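Local structure of endo-beta-mannanase (Rhizomucor miehei, 4QP0) at residues Ile250-Phe255 against Pro288-Glu293; Ser3-Ser8 against Asn212-Val217. The protein probably hydrolyses internal beta-1,4-mannosidic linkages in mannans, galactomannans and glucomannans, as an extracellular family 5 glycoside hydrolase. All blocks are in the same frame, centred on the assembly; numbering follows the deposited sequence.

In the fold
Both contacts belong to the TIM barrel, their centres about 11 Å apart. Contact 1 pairs two neighbouring strands of the barrel wall. Contact 2 packs the chain's N-terminal segment against the entry to strand 214-216, at the barrel's N-terminal end. They meet where D251 OD2 lies 2.8 Å from V215 N, a probable hydrogen bond that links strand 214-216 to the loop just before strand 253-257. F252 O also lies 3.2 Å from A216 CB, and P288 CG packs on T7 CG2 at 3.7 Å. The other end of 288-293 carries E293, which touches N174 and E175 at the C-terminal rim, where family 5 enzymes have their active site.

Contact 1: Ile250-Phe255 against Pro288-Glu293; sequences IDFGTF and PVIMEE
G253 and F255 each turn both N-H and C=O toward 288-293, so four backbone bonds join two parallel strands. G253 N donates to P288 O (2.9 Å) and G253 O accepts from I290 N (2.8 Å). F255 N then donates to I290 O at 3.0 Å, nearly straight (167° at the hydrogen). F255 O takes E292 N in the most bent of the four (131°), E292 being the last residue of the inverse gamma turn centred on M291. Alternate side chains leave on opposite faces. On one, the F255 ring receives M291 CB over its face, 3.9 Å from the centroid, while V289 CG1 meets the ring edge at CD2. M291 CG stands anti to the backbone N (chi1 180°) and the chain runs on extended to SD, which comes obliquely beside the same ring in a Met-aromatic contact; H278 also stacks on F255. On the other face, T254 CG2 meets I290 CG2 at 3.4 Å, and F252 runs alongside I290, touching that methyl through CD1. The carboxylate of E292 crosses over T254 CG2, with CD at 3.3 Å; this is packing, because its oxygens have polar partners elsewhere: OE1 bridges to R53 and OE2 bonds H256 NE2. T254 OG1 bonds G218 N, and D251 OD2 forms a salt bridge with K207 NZ. E293 ends the segment with OE1 on Y258 OH and OE2 on R53, leaving the two adjacent glutamates sharing one arginine. R53, Y258 and H256 together would hold both carboxylates in orientation. Strand 253-257, helix 270-284 and strand 289-294 form a beta-alpha-beta crossover of the TIM barrel, E293 lying near the strand's C-terminal end, a position consistent with that of the nucleophilic glutamate in family 5 glycosidases.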
loop_
_atom_site.group_PDB
_atom_site.type_symbol
_atom_site.label_atom_id
_atom_site.label_comp_id
_atom_site.label_asym_id
_atom_site.label_seq_id
_atom_site.Cartn_x
_atom_site.Cartn_y
_atom_site.Cartn_z
ATOM N N ILE A 250 -13.068 4.433 -5.656
ATOM C CA ILE A 250 -11.821 4.660 -4.911
ATOM C C ILE A 250 -12.084 5.679 -3.801
ATOM O O ILE A 250 -12.445 6.825 -4.076
ATOM C CB ILE A 250 -10.700 5.192 -5.843
ATOM C CG1 ILE A 250 -10.466 4.255 -7.047
ATOM C CG2 ILE A 250 -9.417 5.452 -5.064
ATOM C CD1 ILE A 250 -9.626 3.022 -6.765
ATOM N N ASP A 251 -11.894 5.270 -2.552
ATOM C CA ASP A 251 -12.240 6.126 -1.406
ATOM C C ASP A 251 -11.162 7.123 -1.012
ATOM O O ASP A 251 -11.475 8.235 -0.588
ATOM C CB ASP A 251 -12.615 5.279 -0.193
ATOM C CG ASP A 251 -13.772 4.344 -0.477
ATOM O OD1 ASP A 251 -14.856 4.827 -0.886
ATOM O OD2 ASP A 251 -13.592 3.126 -0.288
ATOM N N PHE A 252 -9.901 6.714 -1.125
ATOM C CA PHE A 252 -8.772 7.614 -0.896
ATOM C C PHE A 252 -7.653 7.400 -1.919
ATOM O O PHE A 252 -7.551 6.336 -2.538
ATOM C CB PHE A 252 -8.252 7.509 0.546
ATOM C CG PHE A 252 -7.660 6.171 0.895
ATOM C CD1 PHE A 252 -6.300 5.940 0.748
ATOM C CD2 PHE A 252 -8.461 5.145 1.395
ATOM C CE1 PHE A 252 -5.754 4.707 1.070
ATOM C CE2 PHE A 252 -7.918 3.910 1.722
ATOM C CZ PHE A 252 -6.564 3.690 1.557
ATOM N N GLY A 253 -6.837 8.432 -2.109
ATOM C CA GLY A 253 -5.705 8.375 -3.026
ATOM C C GLY A 253 -4.403 8.097 -2.302
ATOM O O GLY A 253 -4.226 8.470 -1.131
ATOM N N THR A 254 -3.489 7.442 -3.005
ATOM C CA THR A 254 -2.199 7.104 -2.437
ATOM C C THR A 254 -1.073 7.612 -3.310
ATOM O O THR A 254 -1.156 7.571 -4.539
ATOM C CB THR A 254 -2.039 5.585 -2.293
ATOM O OG1 THR A 254 -2.578 4.952 -3.461
ATOM C CG2 THR A 254 -2.787 5.084 -1.076
ATOM N N PHE A 255 -0.027 8.096 -2.654
ATOM C CA PHE A 255 1.223 8.417 -3.318
ATOM C C PHE A 255 2.464 8.088 -2.469
ATOM O O PHE A 255 2.413 8.013 -1.233
ATOM C CB PHE A 255 1.228 9.863 -3.834
ATOM C CG PHE A 255 1.471 10.911 -2.776
ATOM C CD1 PHE A 255 2.707 11.536 -2.676
ATOM C CD2 PHE A 255 0.457 11.302 -1.908
ATOM C CE1 PHE A 255 2.936 12.522 -1.726
ATOM C CE2 PHE A 255 0.680 12.290 -0.950
ATOM C CZ PHE A 255 1.919 12.903 -0.867
ATOM N N PRO A 288 -9.599 12.026 0.806
ATOM C CA PRO A 288 -8.327 11.990 1.509
ATOM C C PRO A 288 -7.250 11.391 0.618
ATOM O O PRO A 288 -7.536 10.534 -0.242
ATOM C CB PRO A 288 -8.596 11.050 2.690
ATOM C CG PRO A 288 -10.074 10.964 2.793
ATOM C CD PRO A 288 -10.550 11.059 1.382
ATOM N N VAL A 289 -6.031 11.883 0.809
ATOM C CA VAL A 289 -4.857 11.346 0.148
ATOM C C VAL A 289 -3.856 10.992 1.244
ATOM O O VAL A 289 -3.823 11.629 2.302
ATOM C CB VAL A 289 -4.278 12.339 -0.887
ATOM C CG1 VAL A 289 -3.027 11.782 -1.541
ATOM C CG2 VAL A 289 -5.310 12.640 -1.964
ATOM N N ILE A 290 -3.078 9.943 0.994
ATOM C CA ILE A 290 -2.096 9.466 1.950
ATOM C C ILE A 290 -0.758 9.237 1.250
ATOM O O ILE A 290 -0.683 8.557 0.217
ATOM C CB ILE A 290 -2.593 8.190 2.684
ATOM C CG1 ILE A 290 -1.617 7.764 3.792
ATOM C CG2 ILE A 290 -2.881 7.056 1.704
ATOM C CD1 ILE A 290 -1.978 6.458 4.473
ATOM N N MET A 291 0.289 9.850 1.796
ATOM C CA MET A 291 1.653 9.560 1.380
ATOM C C MET A 291 2.022 8.288 2.111
ATOM O O MET A 291 2.574 8.316 3.211
ATOM C CB MET A 291 2.603 10.697 1.738
ATOM C CG MET A 291 4.045 10.445 1.327
ATOM S SD MET A 291 5.020 11.956 1.301
ATOM C CE MET A 291 5.180 12.347 3.047
ATOM N N GLU A 292 1.677 7.161 1.502
ATOM C CA GLU A 292 1.691 5.904 2.234
ATOM C C GLU A 292 3.052 5.231 2.215
ATOM O O GLU A 292 3.276 4.280 2.963
ATOM C CB GLU A 292 0.625 4.969 1.689
ATOM C CG GLU A 292 0.788 4.664 0.210
ATOM C CD GLU A 292 -0.028 3.468 -0.190
ATOM O OE1 GLU A 292 -0.780 2.982 0.679
ATOM O OE2 GLU A 292 0.080 3.014 -1.354
ATOM N N GLU A 293 3.935 5.707 1.339
ATOM C CA GLU A 293 5.342 5.319 1.355
ATOM C C GLU A 293 6.201 6.557 1.206
ATOM O O GLU A 293 5.977 7.375 0.312
ATOM C CB GLU A 293 5.684 4.356 0.219
ATOM C CG GLU A 293 5.528 2.886 0.556
ATOM C CD GLU A 293 6.077 1.962 -0.530
ATOM O OE1 GLU A 293 7.253 2.120 -0.935
ATOM O OE2 GLU A 293 5.332 1.059 -0.967
#

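Contact 2: Ser3-Ser8 against Asn212-Val217; sequences SFVQTS and NHLVAV
F4 lays one ring face over N212 CB and turns its edge to the face of H213, packing the chain's N-terminal segment onto the loop leading into strand 214-216 of the TIM barrel. CG of F4 stands anti to the carbonyl carbon (chi1 -74°), which swings the ring over N212, whose CB lies 3.6 Å from the ring centroid, close to the ring normal. The N212 amide lies nearly flat against the ring (20°), and its ND2 bonds K162 O. With H213 the pair is T-shaped, planes at 89°, and F4 CE1 comes within 3.6 Å of H213 NE2. Both imidazole nitrogens are engaged elsewhere, ND1 with D210 OD2 and NE2 with D164 O, which fixes the rotation of the ring that F4 meets. Next, V5 O accepts a hydrogen from each of two waters: one also donates to N212 O, and the other weakly accepts from L214 N. No direct hydrogen bond joins the segments. V5 CG1 meets L214 CD1 at 3.6 Å, and Q6 pairs through its backbone with T13 of the N-terminal hairpin. T7 slides past L214 in the opposite direction, its CG2 3.9 Å from L214 CD1.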
loop_
_atom_site.group_PDB
_atom_site.type_symbol
_atom_site.label_atom_id
_atom_site.label_comp_id
_atom_site.label_asym_id
_atom_site.label_seq_id
_atom_site.Cartn_x
_atom_site.Cartn_y
_atom_site.Cartn_z
ATOM N N SER A 3 -14.899 1.166 15.315
ATOM C CA SER A 3 -15.753 1.285 14.095
ATOM C C SER A 3 -14.912 1.016 12.840
ATOM O O SER A 3 -13.720 0.716 12.948
ATOM C CB SER A 3 -16.386 2.680 14.039
ATOM O OG SER A 3 -17.478 2.721 13.133
ATOM N N PHE A 4 -15.540 1.098 11.666
ATOM C CA PHE A 4 -14.830 1.029 10.383
ATOM C C PHE A 4 -14.309 2.415 10.016
ATOM O O PHE A 4 -15.038 3.402 10.146
ATOM C CB PHE A 4 -15.754 0.549 9.253
ATOM C CG PHE A 4 -16.079 -0.919 9.296
ATOM C CD1 PHE A 4 -15.123 -1.871 8.965
ATOM C CD2 PHE A 4 -17.359 -1.350 9.642
ATOM C CE1 PHE A 4 -15.430 -3.223 9.000
ATOM C CE2 PHE A 4 -17.671 -2.702 9.676
ATOM C CZ PHE A 4 -16.702 -3.640 9.355
ATOM N N VAL A 5 -13.062 2.483 9.546
ATOM C CA VAL A 5 -12.500 3.719 8.984
ATOM C C VAL A 5 -13.350 4.223 7.823
ATOM O O VAL A 5 -13.720 3.461 6.932
ATOM C CB VAL A 5 -11.046 3.530 8.508
ATOM C CG1 VAL A 5 -10.555 4.761 7.758
ATOM C CG2 VAL A 5 -10.142 3.245 9.692
ATOM N N GLN A 6 -13.662 5.511 7.845
ATOM C CA GLN A 6 -14.495 6.112 6.815
ATOM C C GLN A 6 -13.854 7.369 6.238
ATOM O O GLN A 6 -12.746 7.737 6.608
ATOM C CB GLN A 6 -15.894 6.396 7.365
ATOM C CG GLN A 6 -16.662 5.133 7.718
ATOM C CD GLN A 6 -18.105 5.407 8.047
ATOM O OE1 GLN A 6 -18.427 6.408 8.691
ATOM N NE2 GLN A 6 -18.993 4.518 7.607
ATOM N N THR A 7 -14.549 8.011 5.308
ATOM C CA THR A 7 -14.087 9.262 4.735
ATOM C C THR A 7 -15.197 10.293 4.804
ATOM O O THR A 7 -16.365 9.990 4.534
ATOM C CB THR A 7 -13.663 9.113 3.264
ATOM O OG1 THR A 7 -14.781 8.661 2.479
ATOM C CG2 THR A 7 -12.481 8.146 3.123
ATOM N N SER A 8 -14.816 11.507 5.182
ATOM C CA SER A 8 -15.709 12.656 5.147
ATOM C C SER A 8 -14.954 13.777 4.450
ATOM O O SER A 8 -14.100 14.436 5.052
ATOM C CB SER A 8 -16.122 13.062 6.565
ATOM O OG SER A 8 -17.032 14.146 6.532
ATOM N N ASN A 212 -18.052 -2.506 3.558
ATOM C CA ASN A 212 -17.648 -1.896 4.831
ATOM C C ASN A 212 -16.362 -1.102 4.703
ATOM O O ASN A 212 -16.206 -0.066 5.333
ATOM C CB ASN A 212 -17.506 -2.952 5.940
ATOM C CG ASN A 212 -18.751 -3.817 6.093
ATOM O OD1 ASN A 212 -19.877 -3.332 6.008
ATOM N ND2 ASN A 212 -18.548 -5.108 6.323
ATOM N N HIS A 213 -15.455 -1.591 3.864
ATOM C CA HIS A 213 -14.093 -1.089 3.822
ATOM C C HIS A 213 -13.836 -0.076 2.755
ATOM O O HIS A 213 -14.537 -0.016 1.739
ATOM C CB HIS A 213 -13.109 -2.242 3.663
ATOM C CG HIS A 213 -12.993 -3.110 4.882
ATOM N ND1 HIS A 213 -13.407 -4.390 4.898
ATOM C CD2 HIS A 213 -12.489 -2.839 6.152
ATOM C CE1 HIS A 213 -13.175 -4.918 6.111
ATOM N NE2 HIS A 213 -12.618 -3.966 6.880
ATOM N N LEU A 214 -12.803 0.728 2.990
ATOM C CA LEU A 214 -12.303 1.661 1.995
ATOM C C LEU A 214 -11.458 0.925 0.971
ATOM O O LEU A 214 -10.919 -0.159 1.240
ATOM C CB LEU A 214 -11.486 2.779 2.652
ATOM C CG LEU A 214 -12.163 3.568 3.769
ATOM C CD1 LEU A 214 -11.213 4.641 4.267
ATOM C CD2 LEU A 214 -13.474 4.192 3.308
ATOM N N VAL A 215 -11.349 1.517 -0.210
ATOM C CA VAL A 215 -10.529 0.950 -1.267
ATOM C C VAL A 215 -9.654 2.058 -1.836
ATOM O O VAL A 215 -10.121 3.180 -2.028
ATOM C CB VAL A 215 -11.392 0.296 -2.379
ATOM C CG1 VAL A 215 -10.522 -0.390 -3.428
ATOM C CG2 VAL A 215 -12.345 -0.709 -1.766
ATOM N N ALA A 216 -8.382 1.735 -2.070
ATOM C CA ALA A 216 -7.460 2.605 -2.797
ATOM C C ALA A 216 -6.657 1.776 -3.795
ATOM O O ALA A 216 -6.873 0.570 -3.911
ATOM C CB ALA A 216 -6.542 3.337 -1.837
ATOM N N VAL A 217 -5.747 2.410 -4.528
ATOM C CA VAL A 217 -4.921 1.667 -5.476
ATOM C C VAL A 217 -3.645 1.175 -4.817
ATOM O O VAL A 217 -3.334 -0.013 -4.898
ATOM C CB VAL A 217 -4.598 2.483 -6.745
ATOM C CG1 VAL A 217 -3.655 1.714 -7.664
ATOM C CG2 VAL A 217 -5.881 2.832 -7.471
HETATM O O HOH W 1 -15.785 2.667 5.233
HETATM O O HOH W 2 -12.415 0.980 6.377
#